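PDB 3MI6: alpha-galactosidase from Lactobacillus brevis, which probably hydrolyses terminal, non-reducing alpha-D-galactose residues from alpha-galactosides such as galactose oligosaccharides, galactomannans and galactolipids. Local coordinates for residues Arg86-Gln94 / Leu174-Asp185. Numbering follows the deposited sequence.
Sequences RQPAFQVTQ and LVLNRALSSQLD
N177 is the odd residue here: it is the extra one of a beta bulge, where the antiparallel pairing of 90-93 with 174-180 slips by one residue between Q91 and V92. Its backbone N donates to Q91 O (3.0 Å), while its side chain turns toward the partner strand, crossing that of T93 at about a right angle and directing ND2 at T93 OG1, 2.6 Å away and nearly in the amide plane. Beyond the bulge T93 and V175 form a regular hydrogen-bonded pair, T93 N to V175 O at 3.0 Å and V175 N to T93 O at 3.1 Å. On the opposite face V92 packs CG1 on L174 CB (4.0 Å), and its CG2 lies beside L176 CD2. R178 runs back along the loop that leads into strand 90-93, past A89 and P88: with CG anti to the backbone N (chi1 172°), CD reaches P88 CG at 3.8 Å, P88 CD sits over one guanidinium face, and NH1 makes a weak bond to P88 O; D279 of the second subunit is a long, weak ion partner. Trimming R178 to an alanine would probably open a gap beside the P88 ring, leave P88 O without this weak donor and deprive D279 of its distant charge partner. Past it, L180 N donates a hydrogen bond to A89 O at 2.9 Å. The whole is a bulged antiparallel strand pair in the beta-sheet N-terminal domain of family 36 glycosidases.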
loop_
_atom_site.group_PDB
_atom_site.type_symbol
_atom_site.label_atom_id
_atom_site.label_comp_id
_atom_site.label_asym_id
_atom_site.label_seq_id
_atom_site.Cartn_x
_atom_site.Cartn_y
_atom_site.Cartn_z
ATOM N N ARG D 86 20.229 12.592 -19.555
ATOM C CA ARG D 86 19.624 13.011 -18.309
ATOM C C ARG D 86 19.715 14.520 -18.178
ATOM O O ARG D 86 20.302 15.186 -19.021
ATOM C CB ARG D 86 20.316 12.335 -17.144
ATOM C CG ARG D 86 20.040 10.873 -17.098
ATOM C CD ARG D 86 20.911 10.212 -16.066
ATOM N NE ARG D 86 22.252 9.999 -16.580
ATOM C CZ ARG D 86 23.242 9.450 -15.888
ATOM N NH1 ARG D 86 23.050 9.056 -14.632
ATOM N NH2 ARG D 86 24.431 9.296 -16.457
ATOM N N GLN D 87 19.115 15.061 -17.130
ATOM C CA GLN D 87 19.151 16.495 -16.925
ATOM C C GLN D 87 20.564 16.900 -16.569
ATOM O O GLN D 87 21.261 16.152 -15.912
ATOM C CB GLN D 87 18.160 16.908 -15.837
ATOM C CG GLN D 87 16.721 16.955 -16.333
ATOM C CD GLN D 87 16.530 17.892 -17.539
ATOM O OE1 GLN D 87 16.416 19.121 -17.391
ATOM N NE2 GLN D 87 16.487 17.308 -18.738
ATOM N N PRO D 88 21.007 18.069 -17.036
ATOM C CA PRO D 88 22.377 18.505 -16.749
ATOM C C PRO D 88 22.459 19.364 -15.509
ATOM O O PRO D 88 21.457 19.921 -15.081
ATOM C CB PRO D 88 22.733 19.344 -17.974
ATOM C CG PRO D 88 21.451 19.910 -18.404
ATOM C CD PRO D 88 20.387 18.876 -18.100
ATOM N N ALA D 89 23.648 19.464 -14.940
ATOM C CA ALA D 89 23.877 20.355 -13.817
ATOM C C ALA D 89 24.029 21.777 -14.299
ATOM O O ALA D 89 23.750 22.716 -13.559
ATOM C CB ALA D 89 25.127 19.961 -13.076
ATOM N N PHE D 90 24.503 21.951 -15.527
ATOM C CA PHE D 90 24.744 23.295 -16.036
ATOM C C PHE D 90 24.612 23.282 -17.550
ATOM O O PHE D 90 24.525 22.207 -18.143
ATOM C CB PHE D 90 26.152 23.745 -15.651
ATOM C CG PHE D 90 27.220 23.088 -16.465
ATOM C CD1 PHE D 90 27.713 21.849 -16.109
ATOM C CD2 PHE D 90 27.701 23.693 -17.613
ATOM C CE1 PHE D 90 28.677 21.231 -16.855
ATOM C CE2 PHE D 90 28.669 23.080 -18.371
ATOM C CZ PHE D 90 29.161 21.839 -17.986
ATOM N N GLN D 91 24.597 24.469 -18.166
ATOM C CA GLN D 91 24.644 24.609 -19.629
ATOM C C GLN D 91 25.187 25.997 -19.993
ATOM O O GLN D 91 24.872 26.980 -19.314
ATOM C CB GLN D 91 23.254 24.378 -20.247
ATOM C CG GLN D 91 23.249 24.231 -21.760
ATOM C CD GLN D 91 21.846 24.112 -22.357
ATOM O OE1 GLN D 91 20.996 24.996 -22.193
ATOM N NE2 GLN D 91 21.611 23.030 -23.078
ATOM N N VAL D 92 26.004 26.073 -21.051
ATOM C CA VAL D 92 26.605 27.331 -21.496
ATOM C C VAL D 92 26.431 27.577 -22.994
ATOM O O VAL D 92 26.813 26.747 -23.809
ATOM C CB VAL D 92 28.124 27.378 -21.235
ATOM C CG1 VAL D 92 28.623 28.829 -21.264
ATOM C CG2 VAL D 92 28.476 26.715 -19.931
ATOM N N THR D 93 25.882 28.737 -23.342
ATOM C CA THR D 93 25.671 29.127 -24.728
ATOM C C THR D 93 26.800 30.044 -25.190
ATOM O O THR D 93 27.142 31.019 -24.506
ATOM C CB THR D 93 24.327 29.896 -24.907
ATOM O OG1 THR D 93 23.255 29.176 -24.287
ATOM C CG2 THR D 93 23.994 30.101 -26.395
ATOM N N GLN D 94 27.367 29.749 -26.357
ATOM C CA GLN D 94 28.407 30.602 -26.920
ATOM C C GLN D 94 27.831 31.750 -27.733
ATOM O O GLN D 94 26.615 31.880 -27.872
ATOM C CB GLN D 94 29.358 29.791 -27.783
ATOM C CG GLN D 94 30.094 28.691 -27.033
ATOM C CD GLN D 94 30.785 27.720 -27.968
ATOM O OE1 GLN D 94 31.461 28.138 -28.906
ATOM N NE2 GLN D 94 30.613 26.414 -27.722
ATOM N N LEU D 174 30.103 34.547 -22.685
ATOM C CA LEU D 174 29.480 33.247 -22.425
ATOM C C LEU D 174 28.195 33.430 -21.613
ATOM O O LEU D 174 28.126 34.309 -20.751
ATOM C CB LEU D 174 30.435 32.323 -21.678
ATOM C CG LEU D 174 31.687 31.803 -22.385
ATOM C CD1 LEU D 174 32.571 31.140 -21.360
ATOM C CD2 LEU D 174 31.352 30.844 -23.533
ATOM N N VAL D 175 27.173 32.621 -21.892
ATOM C CA VAL D 175 25.933 32.711 -21.122
ATOM C C VAL D 175 25.683 31.445 -20.306
ATOM O O VAL D 175 25.798 30.344 -20.836
ATOM C CB VAL D 175 24.715 32.999 -22.023
ATOM C CG1 VAL D 175 23.478 33.206 -21.170
ATOM C CG2 VAL D 175 24.978 34.232 -22.872
ATOM N N LEU D 176 25.381 31.598 -19.013
ATOM C CA LEU D 176 24.995 30.451 -18.190
ATOM C C LEU D 176 23.488 30.301 -18.201
ATOM O O LEU D 176 22.785 31.132 -17.608
ATOM C CB LEU D 176 25.423 30.636 -16.746
ATOM C CG LEU D 176 26.904 30.686 -16.442
ATOM C CD1 LEU D 176 27.057 30.805 -14.960
ATOM C CD2 LEU D 176 27.572 29.436 -16.942
ATOM N N ASN D 177 22.990 29.251 -18.854
ATOM C CA ASN D 177 21.548 29.011 -18.876
ATOM C C ASN D 177 21.075 28.238 -17.644
ATOM O O ASN D 177 19.916 28.311 -17.240
ATOM C CB ASN D 177 21.142 28.242 -20.131
ATOM C CG ASN D 177 21.733 28.824 -21.389
ATOM O OD1 ASN D 177 21.234 29.810 -21.924
ATOM N ND2 ASN D 177 22.788 28.199 -21.883
ATOM N N ARG D 178 22.005 27.502 -17.057
ATOM C CA ARG D 178 21.723 26.614 -15.953
ATOM C C ARG D 178 22.987 26.471 -15.113
ATOM O O ARG D 178 24.033 26.070 -15.624
ATOM C CB ARG D 178 21.291 25.253 -16.502
ATOM C CG ARG D 178 21.145 24.156 -15.486
ATOM C CD ARG D 178 20.695 22.889 -16.190
ATOM N NE ARG D 178 19.392 23.085 -16.805
ATOM C CZ ARG D 178 18.321 22.350 -16.529
ATOM N NH1 ARG D 178 18.409 21.336 -15.665
ATOM N NH2 ARG D 178 17.164 22.628 -17.123
ATOM N N ALA D 179 22.892 26.808 -13.831
ATOM C CA ALA D 179 24.034 26.727 -12.931
ATOM C C ALA D 179 23.616 26.120 -11.601
ATOM O O ALA D 179 23.575 26.815 -10.586
ATOM C CB ALA D 179 24.618 28.090 -12.712
ATOM N N LEU D 180 23.300 24.824 -11.603
ATOM C CA LEU D 180 22.919 24.154 -10.364
ATOM C C LEU D 180 24.057 24.161 -9.354
ATOM O O LEU D 180 25.205 24.395 -9.708
ATOM C CB LEU D 180 22.456 22.729 -10.622
ATOM C CG LEU D 180 20.975 22.473 -10.931
ATOM C CD1 LEU D 180 20.154 23.723 -10.825
ATOM C CD2 LEU D 180 20.791 21.803 -12.291
ATOM N N SER D 181 23.729 23.900 -8.095
ATOM C CA SER D 181 24.716 23.953 -7.032
ATOM C C SER D 181 25.294 22.603 -6.697
ATOM O O SER D 181 26.406 22.518 -6.193
ATOM C CB SER D 181 24.108 24.541 -5.775
ATOM O OG SER D 181 23.703 25.860 -6.035
ATOM N N SER D 182 24.537 21.548 -6.956
ATOM C CA SER D 182 24.978 20.212 -6.611
ATOM C C SER D 182 24.298 19.178 -7.477
ATOM O O SER D 182 23.099 19.278 -7.761
ATOM C CB SER D 182 24.674 19.911 -5.149
ATOM O OG SER D 182 24.795 18.520 -4.902
ATOM N N GLN D 183 25.071 18.189 -7.909
ATOM C CA GLN D 183 24.510 17.030 -8.575
ATOM C C GLN D 183 24.968 15.817 -7.817
ATOM O O GLN D 183 26.119 15.756 -7.396
ATOM C CB GLN D 183 25.004 16.942 -10.004
ATOM C CG GLN D 183 24.807 15.595 -10.617
ATOM C CD GLN D 183 25.083 15.631 -12.093
ATOM O OE1 GLN D 183 24.808 16.629 -12.744
ATOM N NE2 GLN D 183 25.617 14.542 -12.637
ATOM N N LEU D 184 24.064 14.864 -7.614
ATOM C CA LEU D 184 24.422 13.585 -7.013
ATOM C C LEU D 184 23.821 12.455 -7.807
ATOM O O LEU D 184 22.605 12.361 -7.941
ATOM C CB LEU D 184 23.967 13.478 -5.555
ATOM C CG LEU D 184 24.187 12.055 -5.008
ATOM C CD1 LEU D 184 25.670 11.617 -5.160
ATOM C CD2 LEU D 184 23.678 11.841 -3.560
ATOM N N ASP D 185 24.672 11.588 -8.329
ATOM C CA ASP D 185 24.183 10.390 -8.977
ATOM C C ASP D 185 24.338 9.195 -8.045
ATOM O O ASP D 185 25.420 8.968 -7.495
ATOM C CB ASP D 185 24.919 10.144 -10.294
ATOM C CG ASP D 185 24.532 11.137 -11.385
ATOM O OD1 ASP D 185 23.453 11.772 -11.282
ATOM O OD2 ASP D 185 25.303 11.269 -12.361
#